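Local coordinates for protein Dok-7 (Mus musculus, PDB 3ML4) that acts as a dimeric cytoplasmic adaptor that activates the receptor tyrosine kinase MuSK, driving acetylcholine receptor clustering during formation of the neuromuscular synapse, at residues 115-120 with 132-137; 142-147 with 154-159; 67-72 with 80-85; 171-176 with 186-191. All blocks are in the same frame, centred on the assembly; numbering follows the deposited sequence.

How the interactions relate
Interactions 1, 2 and 4 are three antiparallel hairpins of one PTB-domain sheet, while interaction 3 is a hairpin of the PH domain. The centres of 1 and 2 are about 9 Å apart, since strands 133-138 and 141-146 are neighbours. Interaction 4 has its centre about 12 Å from that of 1, reached across neighbouring strands 115-122 and 184-189, and about 11 Å from that of 2, whose Trp-156 packs on Phe-173 and Phe-186. Interaction 3 packs on the face of interaction 1 that carries Arg-117, Thr-134 and His-136, forming part of the PH-PTB junction; its nearest atoms stay about 12 Å from interaction 4. The bound MuSK peptide touches Ser-159 of interaction 2 and Ile-172 of interaction 4.

Interaction 1 of 4, residues 115-120 with 132-137; sequences VHRFHV and PATLHL
Pro-132 brings the chain into this PTB-domain hairpin, its CA making a CA-H...O contact with Val-120 O. Ala-133 then forms the first hydrogen-bonded pair: its N donates to Val-120 O at 2.7 Å, and its carbonyl receives Val-120 N in return. Thr-134 faces His-119 in a non-hydrogen-bonded pair; OG1 stands anti to the backbone N (chi1 167°), which turns it toward Arg-117 CB, while His-119 CD2 lies 4.2 Å from Thr-134 CB. Leu-135 points to the other face. Its N and O exchange hydrogen bonds with Phe-118, the Leu-135 N to Phe-118 O bond measuring 2.8 Å, and its CB packs against Val-120 CG1 at 4.3 Å. The Phe-118 ring meets Leu-135 O with its edge.

His-136 lies alongside Arg-117, both pointing the same way, with ring atoms ND1 and CE1 each 3.6 Å from Arg-117 CB. A water sits in the plane of the His-136 ring, 2.7 Å from ND1, and gives a weak bond to His-116 O. That carbonyl is therefore gripped twice, because Leu-137 N also donates to it at 3.0 Å, arriving above the carbonyl plane.

Outside the pair, Thr-134 and His-136 pass their backbone bonds on to Ala-145 and Val-143 of strand 141-146. Phe-118 and Leu-137 turn inward to helix 193-203, meeting Met-196 and Leu-199 respectively, whereas Arg-117, His-119 and Thr-134 touch Glu-70 on strand 59-71 of the PH domain.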
# COMPACT_ATOMS: atom_id res chain seq x y z
N VAL B 115 8.78 8.52 0.87
CA VAL B 115 8.37 9.74 1.57
C VAL B 115 9.58 10.63 1.84
O VAL B 115 10.47 10.29 2.63
CB VAL B 115 7.48 9.45 2.83
CG1 VAL B 115 7.74 8.08 3.41
CG2 VAL B 115 7.60 10.55 3.90
N HIS B 116 9.59 11.76 1.14
CA HIS B 116 10.72 12.67 1.07
C HIS B 116 10.24 14.09 1.34
O HIS B 116 9.07 14.41 1.10
CB HIS B 116 11.34 12.62 -0.32
CG HIS B 116 11.81 11.26 -0.73
ND1 HIS B 116 13.15 10.94 -0.87
CD2 HIS B 116 11.12 10.14 -1.05
CE1 HIS B 116 13.26 9.68 -1.24
NE2 HIS B 116 12.05 9.17 -1.36
N ARG B 117 11.13 14.95 1.83
CA ARG B 117 10.77 16.33 2.08
C ARG B 117 11.92 17.26 1.69
O ARG B 117 13.09 16.93 1.89
CB ARG B 117 10.36 16.53 3.54
CG ARG B 117 11.49 16.91 4.47
CD ARG B 117 11.08 16.93 5.91
NE ARG B 117 11.65 15.78 6.61
CZ ARG B 117 12.88 15.75 7.11
NH1 ARG B 117 13.66 16.82 7.01
NH2 ARG B 117 13.32 14.65 7.71
N PHE B 118 11.57 18.41 1.14
CA PHE B 118 12.55 19.42 0.74
C PHE B 118 12.10 20.79 1.21
O PHE B 118 10.99 21.22 0.90
CB PHE B 118 12.71 19.45 -0.77
CG PHE B 118 13.03 18.11 -1.39
CD1 PHE B 118 14.34 17.78 -1.72
CD2 PHE B 118 12.02 17.19 -1.66
CE1 PHE B 118 14.64 16.55 -2.30
CE2 PHE B 118 12.31 15.96 -2.24
CZ PHE B 118 13.63 15.64 -2.56
N HIS B 119 12.96 21.47 1.97
CA HIS B 119 12.72 22.86 2.38
C HIS B 119 12.78 23.78 1.16
O HIS B 119 13.81 23.88 0.50
CB HIS B 119 13.73 23.31 3.43
CG HIS B 119 13.57 22.66 4.78
ND1 HIS B 119 14.61 22.06 5.45
CD2 HIS B 119 12.47 22.50 5.55
CE1 HIS B 119 14.17 21.57 6.60
NE2 HIS B 119 12.87 21.82 6.68
N VAL B 120 11.66 24.43 0.87
CA VAL B 120 11.53 25.32 -0.29
C VAL B 120 10.93 26.69 0.05
O VAL B 120 10.39 26.89 1.14
CB VAL B 120 10.68 24.67 -1.43
CG1 VAL B 120 11.24 23.30 -1.84
CG2 VAL B 120 9.21 24.56 -1.01
N PRO B 132 8.73 30.60 2.94
CA PRO B 132 9.24 29.28 3.33
C PRO B 132 8.14 28.24 3.50
O PRO B 132 7.05 28.55 4.01
CB PRO B 132 9.93 29.56 4.67
CG PRO B 132 10.37 30.97 4.56
CD PRO B 132 9.26 31.66 3.82
N ALA B 133 8.42 27.03 3.04
CA ALA B 133 7.48 25.91 3.13
C ALA B 133 8.28 24.64 2.93
O ALA B 133 9.46 24.69 2.60
CB ALA B 133 6.43 26.03 2.05
N THR B 134 7.63 23.50 3.13
CA THR B 134 8.30 22.23 2.88
C THR B 134 7.51 21.39 1.90
O THR B 134 6.31 21.17 2.09
CB THR B 134 8.62 21.48 4.21
OG1 THR B 134 8.99 20.13 3.91
CG2 THR B 134 7.42 21.47 5.13
N LEU B 135 8.16 20.96 0.82
CA LEU B 135 7.50 20.12 -0.18
C LEU B 135 7.62 18.65 0.21
O LEU B 135 8.73 18.16 0.45
CB LEU B 135 8.10 20.35 -1.57
CG LEU B 135 7.42 19.58 -2.72
CD1 LEU B 135 6.10 20.23 -3.13
CD2 LEU B 135 8.35 19.47 -3.91
N HIS B 136 6.49 17.96 0.26
CA HIS B 136 6.48 16.53 0.60
C HIS B 136 6.01 15.65 -0.56
O HIS B 136 4.95 15.90 -1.15
CB HIS B 136 5.60 16.25 1.82
CG HIS B 136 6.08 16.91 3.07
ND1 HIS B 136 6.85 16.26 4.00
CD2 HIS B 136 5.89 18.17 3.55
CE1 HIS B 136 7.13 17.09 5.00
NE2 HIS B 136 6.55 18.25 4.75
N LEU B 137 6.79 14.63 -0.87
CA LEU B 137 6.33 13.59 -1.77
C LEU B 137 5.98 12.38 -0.92
O LEU B 137 6.84 11.84 -0.22
CB LEU B 137 7.39 13.26 -2.82
CG LEU B 137 7.00 12.22 -3.88
CD1 LEU B 137 7.42 12.67 -5.27
CD2 LEU B 137 7.62 10.87 -3.55
O HOH W 1 8.11 13.89 4.10

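Interaction 2 of 4, residues 142-147 with 154-159; sequences LVLARD and GQWKLS
This is the hairpin of strands 141-146 and 151-157 at one margin of the seven-stranded PTB sheet, and the indole of Trp-156 dominates it. CG of Trp-156 stands anti to its own carbonyl carbon (chi1 -55°), so the ring swings across the side chains of Leu-142 and Leu-144, crossing both obliquely. Its CE3 lies 4.0 Å from Leu-142 CD2, while Leu-144 CD1 comes in at the ring's edge, 4.1 Å from Trp-156 CH2. Leu-142 O also approaches the edge, near the ring plane. Gly-154 belongs to the same fit, because a side-chain carbon on it would run into CH2 of the indole.

Leu-142, with CG anti to its backbone N (chi1 -172°), is held from a second direction too. Beyond the strand the chain enters a 3-10 turn, and Leu-158 reaches back from it to set CD1 3.6 Å from Leu-142 CB. On the opposite face Val-143 and Gln-155 run side by side, pointing the same way, with Val-143 CG2 3.9 Å from Gln-155 CB.

The buried indole N-H is satisfied by Trp-182 O, and the ring makes edge-to-face contacts with Phe-173 and Phe-186, tying this hairpin into the aromatic core of the domain. Ser-159, next in the 3-10 segment, packs on the bound peptide. Leu-142 and Trp-156 are also locked by a reciprocal pair of backbone bonds, the straighter running from Leu-142 N to Trp-156 O at 2.6 Å, almost along the C=O axis.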
# COMPACT_ATOMS: atom_id res chain seq x y z
N LEU B 142 1.65 14.60 -3.97
CA LEU B 142 2.55 15.71 -3.71
C LEU B 142 1.82 16.76 -2.88
O LEU B 142 0.67 17.11 -3.16
CB LEU B 142 3.05 16.34 -5.01
CG LEU B 142 4.16 17.40 -4.89
CD1 LEU B 142 5.51 16.75 -4.56
CD2 LEU B 142 4.25 18.23 -6.17
N VAL B 143 2.50 17.25 -1.86
CA VAL B 143 1.92 18.17 -0.91
C VAL B 143 2.90 19.29 -0.58
O VAL B 143 4.11 19.07 -0.54
CB VAL B 143 1.45 17.40 0.37
CG1 VAL B 143 1.65 18.19 1.65
CG2 VAL B 143 0.01 16.97 0.22
N LEU B 144 2.37 20.49 -0.39
CA LEU B 144 3.13 21.58 0.20
C LEU B 144 2.61 21.83 1.61
O LEU B 144 1.41 21.79 1.85
CB LEU B 144 3.04 22.85 -0.66
CG LEU B 144 4.19 23.05 -1.65
CD1 LEU B 144 3.86 24.10 -2.69
CD2 LEU B 144 5.49 23.42 -0.93
N ALA B 145 3.52 22.07 2.55
CA ALA B 145 3.14 22.24 3.96
C ALA B 145 3.84 23.42 4.62
O ALA B 145 5.00 23.70 4.36
CB ALA B 145 3.39 20.95 4.74
N ARG B 146 3.09 24.09 5.50
CA ARG B 146 3.53 25.32 6.16
C ARG B 146 3.19 25.32 7.63
O ARG B 146 2.26 24.62 8.07
CB ARG B 146 2.79 26.51 5.56
CG ARG B 146 3.54 27.29 4.53
CD ARG B 146 2.74 28.52 4.15
NE ARG B 146 2.94 29.61 5.09
CZ ARG B 146 3.88 30.54 4.97
NH1 ARG B 146 4.71 30.53 3.93
NH2 ARG B 146 3.98 31.49 5.88
N ASP B 147 3.92 26.15 8.37
CA ASP B 147 3.64 26.48 9.77
C ASP B 147 3.90 25.33 10.74
O ASP B 147 4.23 24.21 10.35
CB ASP B 147 2.21 27.02 9.97
CG ASP B 147 1.80 28.03 8.90
OD1 ASP B 147 2.68 28.66 8.27
OD2 ASP B 147 0.57 28.20 8.70
N GLY B 154 -1.43 22.85 -0.39
CA GLY B 154 -1.47 22.49 -1.80
C GLY B 154 -1.24 21.00 -1.96
O GLY B 154 -0.36 20.45 -1.30
N GLN B 155 -2.05 20.36 -2.80
CA GLN B 155 -1.98 18.91 -3.00
C GLN B 155 -2.24 18.49 -4.45
O GLN B 155 -3.16 18.98 -5.10
CB GLN B 155 -2.93 18.18 -2.06
CG GLN B 155 -4.41 18.54 -2.23
CD GLN B 155 -5.32 17.75 -1.31
OE1 GLN B 155 -6.01 18.31 -0.47
NE2 GLN B 155 -5.33 16.43 -1.48
N TRP B 156 -1.43 17.55 -4.94
CA TRP B 156 -1.56 17.03 -6.30
C TRP B 156 -1.28 15.53 -6.29
O TRP B 156 -0.43 15.07 -5.53
CB TRP B 156 -0.55 17.70 -7.24
CG TRP B 156 -0.58 19.22 -7.28
CD1 TRP B 156 -1.21 19.99 -8.21
CD2 TRP B 156 0.04 20.12 -6.36
NE1 TRP B 156 -1.02 21.33 -7.93
CE2 TRP B 156 -0.26 21.44 -6.80
CE3 TRP B 156 0.82 19.96 -5.21
CZ2 TRP B 156 0.19 22.58 -6.12
CZ3 TRP B 156 1.27 21.09 -4.53
CH2 TRP B 156 0.95 22.39 -4.99
N LYS B 157 -2.00 14.78 -7.12
CA LYS B 157 -1.54 13.45 -7.53
C LYS B 157 -0.39 13.69 -8.48
O LYS B 157 -0.50 14.53 -9.38
CB LYS B 157 -2.63 12.67 -8.27
CG LYS B 157 -3.74 12.07 -7.43
CD LYS B 157 -4.37 10.89 -8.17
CE LYS B 157 -5.90 10.98 -8.22
NZ LYS B 157 -6.54 11.06 -6.87
N LEU B 158 0.71 12.97 -8.30
CA LEU B 158 1.82 13.01 -9.26
C LEU B 158 1.40 12.67 -10.70
O LEU B 158 1.94 13.22 -11.65
CB LEU B 158 2.97 12.11 -8.81
CG LEU B 158 4.25 12.87 -8.45
CD1 LEU B 158 4.13 13.61 -7.12
CD2 LEU B 158 5.43 11.92 -8.42
N SER B 159 0.43 11.77 -10.84
CA SER B 159 -0.06 11.33 -12.15
C SER B 159 -0.86 12.41 -12.89
O SER B 159 -1.21 12.24 -14.07
CB SER B 159 -0.87 10.03 -12.01
OG SER B 159 -1.99 10.20 -11.16

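Interaction 3 of 4, residues 67-72 with 80-85; sequences CGLEPA and HTLAII
Ile-85 O is gripped by two donors: Cys-67 N at 2.6 Å in a nearly straight bond, and Gly-68 N at 3.4 Å in a weak one. Two residues facing one make this a classic beta bulge in the hairpin of strands 59-71 and 81-86 of the PH domain. Ile-85 N donates back to Gly-68 O, and beyond it Glu-70 and Ala-83 are bonded in both directions, with Ala-72 N donating to Thr-81 O at 2.8 Å.

Leu-82 carries the packing on one face. CG is anti to the backbone N (chi1 179°), which lays CD2 against Leu-69 CD2 at 3.7 Å and CD1 against Pro-71 CB at 3.8 Å. An alanine here would lose both methyls, and would probably loosen the packing on Leu-69 and Pro-71 beneath helix 98-112. On the other face, Ile-85 CD1 lies 4.1 Å from Glu-70 CB; the Glu-70 chain bends at chi2 and leads off toward the PTB strands.

The chemistry implies a division of labour: peptide groups fix the register, and apolar branches fill the face under the helix.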
# COMPACT_ATOMS: atom_id res chain seq x y z
N CYS B 67 0.57 12.65 4.55
CA CYS B 67 1.18 13.42 3.45
C CYS B 67 2.70 13.53 3.53
O CYS B 67 3.36 13.84 2.53
CB CYS B 67 0.65 14.85 3.45
SG CYS B 67 -1.10 14.97 3.29
N GLY B 68 3.25 13.34 4.73
CA GLY B 68 4.68 13.47 4.94
C GLY B 68 5.09 13.53 6.39
O GLY B 68 4.26 13.63 7.29
N LEU B 69 6.40 13.46 6.60
CA LEU B 69 7.00 13.59 7.92
C LEU B 69 7.98 14.75 7.97
O LEU B 69 8.62 15.07 6.97
CB LEU B 69 7.70 12.30 8.32
CG LEU B 69 6.82 11.28 9.03
CD1 LEU B 69 6.15 10.34 8.04
CD2 LEU B 69 7.66 10.49 10.00
N GLU B 70 8.11 15.36 9.14
CA GLU B 70 8.96 16.53 9.34
C GLU B 70 9.34 16.61 10.83
O GLU B 70 8.47 16.88 11.66
CB GLU B 70 8.23 17.79 8.84
CG GLU B 70 8.71 19.12 9.38
CD GLU B 70 9.72 19.81 8.50
OE1 GLU B 70 9.35 20.22 7.39
OE2 GLU B 70 10.88 19.95 8.93
N PRO B 71 10.61 16.34 11.16
CA PRO B 71 11.15 16.40 12.52
C PRO B 71 11.75 17.75 12.91
O PRO B 71 12.05 18.57 12.04
CB PRO B 71 12.27 15.36 12.49
CG PRO B 71 12.78 15.41 11.07
CD PRO B 71 11.63 15.87 10.20
N ALA B 72 11.91 17.97 14.21
CA ALA B 72 12.61 19.14 14.80
C ALA B 72 11.95 20.49 14.52
O ALA B 72 12.62 21.46 14.17
CB ALA B 72 14.10 19.15 14.43
N HIS B 80 12.48 18.50 20.26
CA HIS B 80 12.60 17.22 19.58
C HIS B 80 11.21 16.62 19.38
O HIS B 80 10.77 15.74 20.11
CB HIS B 80 13.54 16.29 20.34
CG HIS B 80 14.90 16.86 20.56
ND1 HIS B 80 15.49 16.91 21.81
CD2 HIS B 80 15.79 17.41 19.70
CE1 HIS B 80 16.69 17.46 21.70
NE2 HIS B 80 16.89 17.78 20.43
N THR B 81 10.51 17.16 18.38
CA THR B 81 9.17 16.74 18.03
C THR B 81 9.17 16.22 16.60
O THR B 81 9.99 16.64 15.77
CB THR B 81 8.19 17.93 18.09
OG1 THR B 81 8.70 19.00 17.29
CG2 THR B 81 7.99 18.41 19.51
N LEU B 82 8.24 15.31 16.32
CA LEU B 82 8.03 14.83 14.96
C LEU B 82 6.59 15.10 14.56
O LEU B 82 5.66 14.90 15.33
CB LEU B 82 8.35 13.34 14.84
CG LEU B 82 8.16 12.66 13.48
CD1 LEU B 82 9.12 13.23 12.42
CD2 LEU B 82 8.33 11.15 13.61
N ALA B 83 6.42 15.59 13.33
CA ALA B 83 5.11 15.83 12.80
C ALA B 83 4.76 14.74 11.80
O ALA B 83 5.52 14.48 10.86
CB ALA B 83 5.05 17.19 12.13
N ILE B 84 3.64 14.07 12.04
CA ILE B 84 2.99 13.24 11.03
C ILE B 84 1.95 14.12 10.39
O ILE B 84 0.93 14.45 11.00
CB ILE B 84 2.38 11.94 11.64
CG1 ILE B 84 3.49 10.98 12.03
CG2 ILE B 84 1.44 11.25 10.64
CD1 ILE B 84 3.10 9.99 13.11
N ILE B 85 2.23 14.54 9.16
CA ILE B 85 1.37 15.46 8.43
C ILE B 85 0.31 14.69 7.65
O ILE B 85 0.63 13.75 6.91
CB ILE B 85 2.18 16.36 7.46
CG1 ILE B 85 3.32 17.05 8.21
CG2 ILE B 85 1.25 17.39 6.79
CD1 ILE B 85 4.47 17.46 7.34

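Interaction 4 of 4, residues 171-176 with 186-191; sequences FIFEGG and FFLSSA
Four backbone hydrogen bonds hold this PTB-domain hairpin of strands 170-175 and 184-189, in two reciprocal pairs. Phe-171 N donates to Leu-188 O at 2.9 Å, and Leu-188 N answers to Phe-171 O at 3.0 Å. Two residues on, Phe-173 and Phe-186 repeat the exchange, the shorter bond being Phe-186 N to Phe-173 O at 2.9 Å, nearly along the C=O axis. Between them, Ile-172 and Phe-187 form a non-hydrogen-bonded pair.

On that pair's face the two side chains run alongside each other, pointing the same way, and Ile-172 CD1 lies 3.7 Å from Phe-187 CE1. Ile-172 also packs on the bound MuSK peptide. A glycine here would remove the branch that touches both the Phe-187 ring and the peptide, and would probably weaken the hold on the peptide at this point.

The other face turns into the core of the domain, where Phe-171 lies edge-to-face with Phe-200 of helix 193-203. CG of Phe-173 occupies the crowded position between backbone N and carbonyl carbon (chi1 70°), which turns the ring across the neighbouring strand. Leu-188 CD1 then meets it at the edge, 4.0 Å from Phe-173 CE1. The Phe-173 and Phe-186 rings meet obliquely, their planes 33° apart. Over one face of the Phe-173 ring sits Phe-186 CB, a CH-pi contact 4.2 Å from the ring centroid.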
# COMPACT_ATOMS: atom_id res chain seq x y z
N PHE B 171 12.85 24.82 -8.82
CA PHE B 171 12.14 23.67 -9.36
C PHE B 171 10.74 24.13 -9.78
O PHE B 171 10.04 24.79 -9.01
CB PHE B 171 12.03 22.57 -8.29
CG PHE B 171 11.23 21.36 -8.72
CD1 PHE B 171 11.83 20.34 -9.45
CD2 PHE B 171 9.89 21.24 -8.36
CE1 PHE B 171 11.11 19.21 -9.84
CE2 PHE B 171 9.16 20.12 -8.74
CZ PHE B 171 9.77 19.11 -9.48
N ILE B 172 10.35 23.77 -11.00
CA ILE B 172 9.03 24.12 -11.53
C ILE B 172 8.21 22.86 -11.75
O ILE B 172 8.73 21.86 -12.25
CB ILE B 172 9.16 24.91 -12.88
CG1 ILE B 172 9.88 26.24 -12.67
CG2 ILE B 172 7.78 25.13 -13.51
CD1 ILE B 172 10.35 26.91 -13.96
N PHE B 173 6.93 22.90 -11.37
CA PHE B 173 6.00 21.84 -11.75
C PHE B 173 4.63 22.39 -12.19
O PHE B 173 4.19 23.44 -11.72
CB PHE B 173 5.86 20.78 -10.65
CG PHE B 173 5.15 21.26 -9.41
CD1 PHE B 173 5.85 21.92 -8.40
CD2 PHE B 173 3.79 21.01 -9.24
CE1 PHE B 173 5.19 22.35 -7.25
CE2 PHE B 173 3.13 21.44 -8.08
CZ PHE B 173 3.83 22.11 -7.09
N GLU B 174 3.98 21.67 -13.11
CA GLU B 174 2.67 22.08 -13.61
C GLU B 174 1.60 21.01 -13.40
O GLU B 174 1.75 19.87 -13.84
CB GLU B 174 2.76 22.47 -15.09
CG GLU B 174 1.43 22.91 -15.69
CD GLU B 174 1.47 23.06 -17.21
OE1 GLU B 174 2.54 22.86 -17.82
OE2 GLU B 174 0.40 23.39 -17.78
N GLY B 175 0.52 21.38 -12.72
CA GLY B 175 -0.63 20.51 -12.57
C GLY B 175 -1.63 20.71 -13.70
O GLY B 175 -1.93 21.84 -14.09
N GLY B 176 -2.15 19.60 -14.22
CA GLY B 176 -3.06 19.64 -15.36
C GLY B 176 -4.53 19.81 -15.00
O GLY B 176 -4.87 20.10 -13.85
N PHE B 186 3.63 26.24 -11.11
CA PHE B 186 4.08 26.64 -9.78
C PHE B 186 5.60 26.64 -9.66
O PHE B 186 6.27 25.79 -10.25
CB PHE B 186 3.47 25.74 -8.70
CG PHE B 186 1.97 25.72 -8.71
CD1 PHE B 186 1.28 24.70 -9.36
CD2 PHE B 186 1.24 26.72 -8.08
CE1 PHE B 186 -0.11 24.68 -9.37
CE2 PHE B 186 -0.15 26.70 -8.09
CZ PHE B 186 -0.82 25.68 -8.74
N PHE B 187 6.12 27.60 -8.89
CA PHE B 187 7.55 27.89 -8.86
C PHE B 187 8.11 27.83 -7.44
O PHE B 187 7.60 28.50 -6.55
CB PHE B 187 7.82 29.30 -9.41
CG PHE B 187 7.44 29.48 -10.85
CD1 PHE B 187 8.43 29.55 -11.83
CD2 PHE B 187 6.11 29.61 -11.22
CE1 PHE B 187 8.09 29.73 -13.16
CE2 PHE B 187 5.75 29.79 -12.55
CZ PHE B 187 6.74 29.85 -13.52
N LEU B 188 9.17 27.05 -7.25
CA LEU B 188 9.80 26.92 -5.94
C LEU B 188 11.29 27.21 -6.02
O LEU B 188 11.95 26.85 -6.99
CB LEU B 188 9.58 25.51 -5.36
CG LEU B 188 8.19 24.86 -5.42
CD1 LEU B 188 8.23 23.44 -4.85
CD2 LEU B 188 7.14 25.70 -4.70
N SER B 189 11.80 27.88 -4.98
CA SER B 189 13.23 28.10 -4.79
C SER B 189 13.79 27.05 -3.86
O SER B 189 13.26 26.82 -2.77
CB SER B 189 13.50 29.50 -4.21
OG SER B 189 13.36 30.51 -5.19
N SER B 190 14.88 26.41 -4.29
CA SER B 190 15.61 25.44 -3.48
C SER B 190 16.92 25.10 -4.16
O SER B 190 17.08 25.31 -5.36
CB SER B 190 14.79 24.17 -3.30
OG SER B 190 15.53 23.22 -2.56
N ALA B 191 17.85 24.55 -3.38
CA ALA B 191 19.13 24.09 -3.93
C ALA B 191 19.10 22.59 -4.29
O ALA B 191 20.14 21.99 -4.57
CB ALA B 191 20.28 24.41 -2.95